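Local atomic coordinates of thioredoxin (TrxA-1) (Sulfolobus solfataricus, PDB entry 3TCO), a protein that probably reduces disulfide bonds in other proteins through a pair of redox-active cysteines. Residues E3-D15 / K44-R58. Numbering follows the deposited sequence.
Sequences EDVTLVLTEENFD and KKVAEKYKGKAVFGR. With EDO (1,2-ethanediol), chain D.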
loop_
_atom_site.group_PDB
_atom_site.type_symbol
_atom_site.label_atom_id
_atom_site.label_comp_id
_atom_site.label_asym_id
_atom_site.label_seq_id
_atom_site.Cartn_x
_atom_site.Cartn_y
_atom_site.Cartn_z
ATOM N N GLU A 3 4.865 -13.900 9.535
ATOM C CA GLU A 3 5.037 -14.165 8.075
ATOM C C GLU A 3 4.702 -12.907 7.279
ATOM O O GLU A 3 4.055 -11.991 7.789
ATOM C CB GLU A 3 4.121 -15.308 7.627
ATOM C CG GLU A 3 2.703 -14.858 7.307
ATOM C CD GLU A 3 1.744 -16.010 7.063
ATOM O OE1 GLU A 3 2.198 -17.096 6.651
ATOM O OE2 GLU A 3 0.527 -15.817 7.273
ATOM N N ASP A 4 5.137 -12.874 6.022
ATOM C CA ASP A 4 4.901 -11.721 5.155
ATOM C C ASP A 4 3.891 -12.048 4.063
ATOM O O ASP A 4 4.170 -12.836 3.158
ATOM C CB ASP A 4 6.219 -11.271 4.512
ATOM C CG ASP A 4 6.070 -9.987 3.722
ATOM O OD1 ASP A 4 4.941 -9.468 3.659
ATOM O OD2 ASP A 4 7.079 -9.493 3.169
ATOM N N VAL A 5 2.714 -11.443 4.150
ATOM C CA VAL A 5 1.671 -11.679 3.168
ATOM C C VAL A 5 1.487 -10.499 2.226
ATOM O O VAL A 5 0.515 -10.452 1.465
ATOM C CB VAL A 5 0.335 -12.006 3.856
ATOM C CG1 VAL A 5 0.499 -13.262 4.703
ATOM C CG2 VAL A 5 -0.113 -10.821 4.731
ATOM N N THR A 6 2.415 -9.549 2.273
ATOM C CA THR A 6 2.352 -8.394 1.386
ATOM C C THR A 6 2.764 -8.851 -0.002
ATOM O O THR A 6 3.445 -9.865 -0.160
ATOM C CB THR A 6 3.271 -7.250 1.849
ATOM O OG1 THR A 6 4.641 -7.677 1.813
ATOM C CG2 THR A 6 2.891 -6.828 3.259
ATOM N N LEU A 7 2.354 -8.086 -1.006
ATOM C CA LEU A 7 2.610 -8.429 -2.399
ATOM C C LEU A 7 3.371 -7.364 -3.162
ATOM O O LEU A 7 2.968 -6.199 -3.191
ATOM C CB LEU A 7 1.267 -8.671 -3.110
ATOM C CG LEU A 7 1.267 -8.782 -4.643
ATOM C CD1 LEU A 7 1.872 -10.099 -5.061
ATOM C CD2 LEU A 7 -0.158 -8.674 -5.167
ATOM N N VAL A 8 4.459 -7.772 -3.806
ATOM C CA VAL A 8 5.237 -6.848 -4.617
ATOM C C VAL A 8 4.440 -6.469 -5.878
ATOM O O VAL A 8 3.926 -7.328 -6.597
ATOM C CB VAL A 8 6.578 -7.486 -5.058
ATOM C CG1 VAL A 8 7.296 -6.557 -6.033
ATOM C CG2 VAL A 8 7.467 -7.754 -3.834
ATOM N N LEU A 9 4.337 -5.177 -6.138
ATOM C CA LEU A 9 3.625 -4.688 -7.305
ATOM C C LEU A 9 4.569 -3.959 -8.240
ATOM O O LEU A 9 5.466 -3.242 -7.780
ATOM C CB LEU A 9 2.533 -3.703 -6.891
ATOM C CG LEU A 9 1.339 -4.246 -6.095
ATOM C CD1 LEU A 9 0.433 -3.111 -5.612
ATOM C CD2 LEU A 9 0.587 -5.216 -6.981
ATOM N N THR A 10 4.367 -4.161 -9.542
ATOM C CA THR A 10 5.121 -3.458 -10.580
ATOM C C THR A 10 4.115 -3.188 -11.694
ATOM O O THR A 10 2.929 -3.513 -11.569
ATOM C CB THR A 10 6.270 -4.289 -11.194
ATOM O OG1 THR A 10 5.721 -5.374 -11.945
ATOM C CG2 THR A 10 7.193 -4.830 -10.101
ATOM N N GLU A 11 4.577 -2.590 -12.782
ATOM C CA GLU A 11 3.696 -2.308 -13.906
ATOM C C GLU A 11 3.124 -3.614 -14.441
ATOM O O GLU A 11 2.071 -3.628 -15.074
ATOM C CB GLU A 11 4.473 -1.591 -15.015
ATOM C CG GLU A 11 3.952 -0.207 -15.358
ATOM C CD GLU A 11 5.081 0.765 -15.692
ATOM O OE1 GLU A 11 6.034 0.359 -16.401
ATOM O OE2 GLU A 11 5.014 1.933 -15.249
ATOM N N GLU A 12 3.812 -4.720 -14.177
ATOM C CA GLU A 12 3.348 -6.016 -14.659
ATOM C C GLU A 12 2.031 -6.483 -14.034
ATOM O O GLU A 12 1.211 -7.087 -14.718
ATOM C CB GLU A 12 4.441 -7.070 -14.452
ATOM C CG GLU A 12 4.326 -8.296 -15.342
ATOM C CD GLU A 12 3.211 -9.234 -14.917
ATOM O OE1 GLU A 12 3.118 -9.502 -13.703
ATOM O OE2 GLU A 12 2.446 -9.710 -15.793
ATOM N N ASN A 13 1.796 -6.190 -12.754
ATOM C CA ASN A 13 0.543 -6.651 -12.123
ATOM C C ASN A 13 -0.278 -5.590 -11.405
ATOM O O ASN A 13 -1.346 -5.886 -10.860
ATOM C CB ASN A 13 0.844 -7.801 -11.142
ATOM C CG ASN A 13 1.736 -7.375 -9.982
ATOM O OD1 ASN A 13 2.421 -6.351 -10.050
ATOM N ND2 ASN A 13 1.739 -8.175 -8.907
ATOM N N PHE A 14 0.194 -4.344 -11.419
ATOM C CA PHE A 14 -0.510 -3.281 -10.709
ATOM C C PHE A 14 -1.995 -3.164 -11.025
ATOM O O PHE A 14 -2.838 -3.240 -10.123
ATOM C CB PHE A 14 0.144 -1.929 -10.975
ATOM C CG PHE A 14 -0.342 -0.834 -10.070
ATOM C CD1 PHE A 14 0.243 -0.637 -8.821
ATOM C CD2 PHE A 14 -1.376 0.013 -10.468
ATOM C CE1 PHE A 14 -0.182 0.388 -7.985
ATOM C CE2 PHE A 14 -1.812 1.043 -9.637
ATOM C CZ PHE A 14 -1.210 1.230 -8.389
ATOM N N ASP A 15 -2.312 -2.961 -12.297
ATOM C CA ASP A 15 -3.697 -2.798 -12.699
ATOM C C ASP A 15 -4.591 -4.004 -12.437
ATOM O O ASP A 15 -5.669 -3.846 -11.868
ATOM C CB ASP A 15 -3.791 -2.394 -14.177
ATOM C CG ASP A 15 -3.331 -0.970 -14.417
ATOM O OD1 ASP A 15 -3.174 -0.221 -13.425
ATOM O OD2 ASP A 15 -3.135 -0.596 -15.595
ATOM N N LYS A 44 3.105 -4.613 7.554
ATOM C CA LYS A 44 3.128 -6.077 7.475
ATOM C C LYS A 44 2.224 -6.734 8.527
ATOM O O LYS A 44 1.505 -7.701 8.240
ATOM C CB LYS A 44 4.559 -6.571 7.652
ATOM C CG LYS A 44 5.420 -6.330 6.426
ATOM C CD LYS A 44 6.886 -6.642 6.693
ATOM C CE LYS A 44 7.708 -6.504 5.423
ATOM N NZ LYS A 44 9.080 -7.024 5.652
ATOM N N LYS A 45 2.267 -6.197 9.741
ATOM C CA LYS A 45 1.445 -6.712 10.832
ATOM C C LYS A 45 -0.050 -6.603 10.512
ATOM O O LYS A 45 -0.817 -7.550 10.727
ATOM C CB LYS A 45 1.760 -5.947 12.123
ATOM C CG LYS A 45 0.916 -6.393 13.307
ATOM C CD LYS A 45 1.500 -5.889 14.614
ATOM C CE LYS A 45 0.791 -6.522 15.811
ATOM N NZ LYS A 45 1.566 -6.340 17.074
ATOM N N VAL A 46 -0.476 -5.452 10.000
ATOM C CA VAL A 46 -1.878 -5.280 9.658
ATOM C C VAL A 46 -2.248 -6.165 8.467
ATOM O O VAL A 46 -3.336 -6.752 8.436
ATOM C CB VAL A 46 -2.208 -3.796 9.367
ATOM C CG1 VAL A 46 -3.681 -3.642 8.942
ATOM C CG2 VAL A 46 -1.961 -2.970 10.645
ATOM N N ALA A 47 -1.340 -6.290 7.503
ATOM C CA ALA A 47 -1.605 -7.132 6.338
ATOM C C ALA A 47 -1.859 -8.577 6.790
ATOM O O ALA A 47 -2.700 -9.280 6.221
ATOM C CB ALA A 47 -0.429 -7.088 5.360
ATOM N N GLU A 48 -1.124 -9.013 7.809
ATOM C CA GLU A 48 -1.290 -10.363 8.337
ATOM C C GLU A 48 -2.663 -10.477 9.017
ATOM O O GLU A 48 -3.362 -11.482 8.867
ATOM C CB GLU A 48 -0.167 -10.660 9.337
ATOM C CG GLU A 48 -0.282 -11.987 10.073
ATOM C CD GLU A 48 -0.342 -13.195 9.154
ATOM O OE1 GLU A 48 0.256 -13.168 8.058
ATOM O OE2 GLU A 48 -0.980 -14.192 9.545
ATOM N N LYS A 49 -3.055 -9.450 9.761
ATOM C CA LYS A 49 -4.351 -9.478 10.433
ATOM C C LYS A 49 -5.486 -9.650 9.435
ATOM O O LYS A 49 -6.497 -10.293 9.745
ATOM C CB LYS A 49 -4.593 -8.194 11.225
ATOM C CG LYS A 49 -3.697 -7.995 12.442
ATOM C CD LYS A 49 -4.215 -6.835 13.296
ATOM C CE LYS A 49 -3.345 -6.621 14.527
ATOM N NZ LYS A 49 -3.913 -5.574 15.439
ATOM N N TYR A 50 -5.337 -9.067 8.245
ATOM C CA TYR A 50 -6.368 -9.167 7.215
ATOM C C TYR A 50 -5.975 -10.112 6.085
ATOM O O TYR A 50 -6.387 -9.940 4.937
ATOM C CB TYR A 50 -6.689 -7.784 6.639
ATOM C CG TYR A 50 -7.377 -6.881 7.632
ATOM C CD1 TYR A 50 -6.648 -6.014 8.444
ATOM C CD2 TYR A 50 -8.765 -6.925 7.794
ATOM C CE1 TYR A 50 -7.283 -5.212 9.397
ATOM C CE2 TYR A 50 -9.405 -6.129 8.750
ATOM C CZ TYR A 50 -8.652 -5.278 9.545
ATOM O OH TYR A 50 -9.263 -4.498 10.505
ATOM N N LYS A 51 -5.171 -11.113 6.413
ATOM C CA LYS A 51 -4.746 -12.092 5.415
ATOM C C LYS A 51 -5.970 -12.691 4.709
ATOM O O LYS A 51 -6.943 -13.066 5.359
ATOM C CB LYS A 51 -3.936 -13.200 6.099
ATOM C CG LYS A 51 -3.456 -14.293 5.166
ATOM C CD LYS A 51 -2.657 -15.347 5.917
ATOM C CE LYS A 51 -2.223 -16.463 4.966
ATOM N NZ LYS A 51 -1.235 -17.376 5.633
ATOM N N GLY A 52 -5.925 -12.740 3.379
ATOM C CA GLY A 52 -7.024 -13.286 2.607
ATOM C C GLY A 52 -8.212 -12.369 2.382
ATOM O O GLY A 52 -9.090 -12.683 1.577
ATOM N N LYS A 53 -8.237 -11.220 3.051
ATOM C CA LYS A 53 -9.374 -10.311 2.935
ATOM C C LYS A 53 -9.145 -9.049 2.109
ATOM O O LYS A 53 -10.092 -8.488 1.556
ATOM C CB LYS A 53 -9.864 -9.935 4.339
ATOM C CG LYS A 53 -10.224 -11.152 5.200
ATOM C CD LYS A 53 -10.867 -10.737 6.523
ATOM C CE LYS A 53 -11.406 -11.949 7.282
ATOM N NZ LYS A 53 -10.332 -12.914 7.682
ATOM N N ALA A 54 -7.901 -8.593 2.058
ATOM C CA ALA A 54 -7.532 -7.413 1.274
ATOM C C ALA A 54 -6.089 -7.604 0.867
ATOM O O ALA A 54 -5.344 -8.304 1.552
ATOM C CB ALA A 54 -7.667 -6.147 2.090
ATOM N N VAL A 55 -5.698 -6.991 -0.247
ATOM C CA VAL A 55 -4.336 -7.116 -0.729
ATOM C C VAL A 55 -3.487 -5.941 -0.265
ATOM O O VAL A 55 -3.865 -4.775 -0.429
ATOM C CB VAL A 55 -4.305 -7.203 -2.270
ATOM C CG1 VAL A 55 -2.847 -7.272 -2.772
ATOM C CG2 VAL A 55 -5.097 -8.434 -2.726
ATOM N N PHE A 56 -2.363 -6.267 0.364
ATOM C CA PHE A 56 -1.444 -5.258 0.858
ATOM C C PHE A 56 -0.212 -5.249 -0.039
ATOM O O PHE A 56 0.775 -5.939 0.213
ATOM C CB PHE A 56 -1.055 -5.543 2.316
ATOM C CG PHE A 56 -2.165 -5.248 3.309
ATOM C CD1 PHE A 56 -3.337 -5.994 3.304
ATOM C CD2 PHE A 56 -2.036 -4.216 4.234
ATOM C CE1 PHE A 56 -4.370 -5.721 4.206
ATOM C CE2 PHE A 56 -3.069 -3.932 5.148
ATOM C CZ PHE A 56 -4.233 -4.684 5.133
ATOM N N GLY A 57 -0.294 -4.448 -1.089
ATOM C CA GLY A 57 0.798 -4.354 -2.031
ATOM C C GLY A 57 1.892 -3.420 -1.557
ATOM O O GLY A 57 1.698 -2.617 -0.644
ATOM N N ARG A 58 3.050 -3.550 -2.196
ATOM C CA ARG A 58 4.204 -2.722 -1.903
ATOM C C ARG A 58 4.760 -2.320 -3.251
ATOM O O ARG A 58 4.946 -3.165 -4.134
ATOM C CB ARG A 58 5.269 -3.502 -1.117
ATOM C CG ARG A 58 4.815 -3.909 0.277
ATOM C CD ARG A 58 5.961 -4.445 1.126
ATOM N NE ARG A 58 6.508 -5.706 0.641
ATOM C CZ ARG A 58 7.696 -5.823 0.052
ATOM N NH1 ARG A 58 8.456 -4.750 -0.132
ATOM N NH2 ARG A 58 8.136 -7.017 -0.325
HETATM C C1 EDO D . -2.429 -11.551 -1.110
HETATM O O1 EDO D . -3.428 -12.499 -0.724
HETATM C C2 EDO D . -1.042 -12.169 -0.914
HETATM O O2 EDO D . -0.878 -12.560 0.452
HETATM O O HOH W 1 2.363 -9.928 6.620
HETATM O O HOH W 2 6.411 -9.875 -0.009
HETATM O O HOH W 3 -1.749 -8.910 1.227
#
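The guanidinium of R58 meets T6 at its edge: T6 OG1 lies almost in the guanidinium plane and takes a hydrogen bond from NE at 3.0 Å, with 152° at the hydrogen. A water also lies in that plane at the edge, bonded to T6 O and only weakly to R58 NH2. V8 CG2 and D4 OD2 approach the same group obliquely, and D4 OD2 is near NH2 in charge only. The F56 ring has A47 CA over the centre of one face, A54 O at its edge, and Y43 packed edge-to-face against it. T6 OG1 sits between the backbone N and the carbonyl carbon (chi1 63°), where it also donates to the syn lone pair of D4 OD1, 2.6 Å away. A leucine in place of R58 would probably leave T6 OG1 without its NE donor and D4 with less positive charge nearby. In the thioredoxin fold, 7-8 is the outermost strand on this side of the sheet, running parallel to 55-60. L7 N donates to F56 O, R58 N to L7 O, and L9 N to R58 O. G57 lets L9 CD1 come within 3.8 Å of its CA; a CB there would clash. Ahead of the strand, residues 3-6 lie along helix 34-49. V5 CG2 packs on A47 CB at 3.8 Å, and T6 CG2 reaches the same methyl. A water joins E3 O, V5 N and K44 O; another bridges V5 O and F56 N. At the exposed end, K51 NZ forms a salt bridge with E3 OE2 (2.9 Å), which lies only 2.8 Å from E48 OE1.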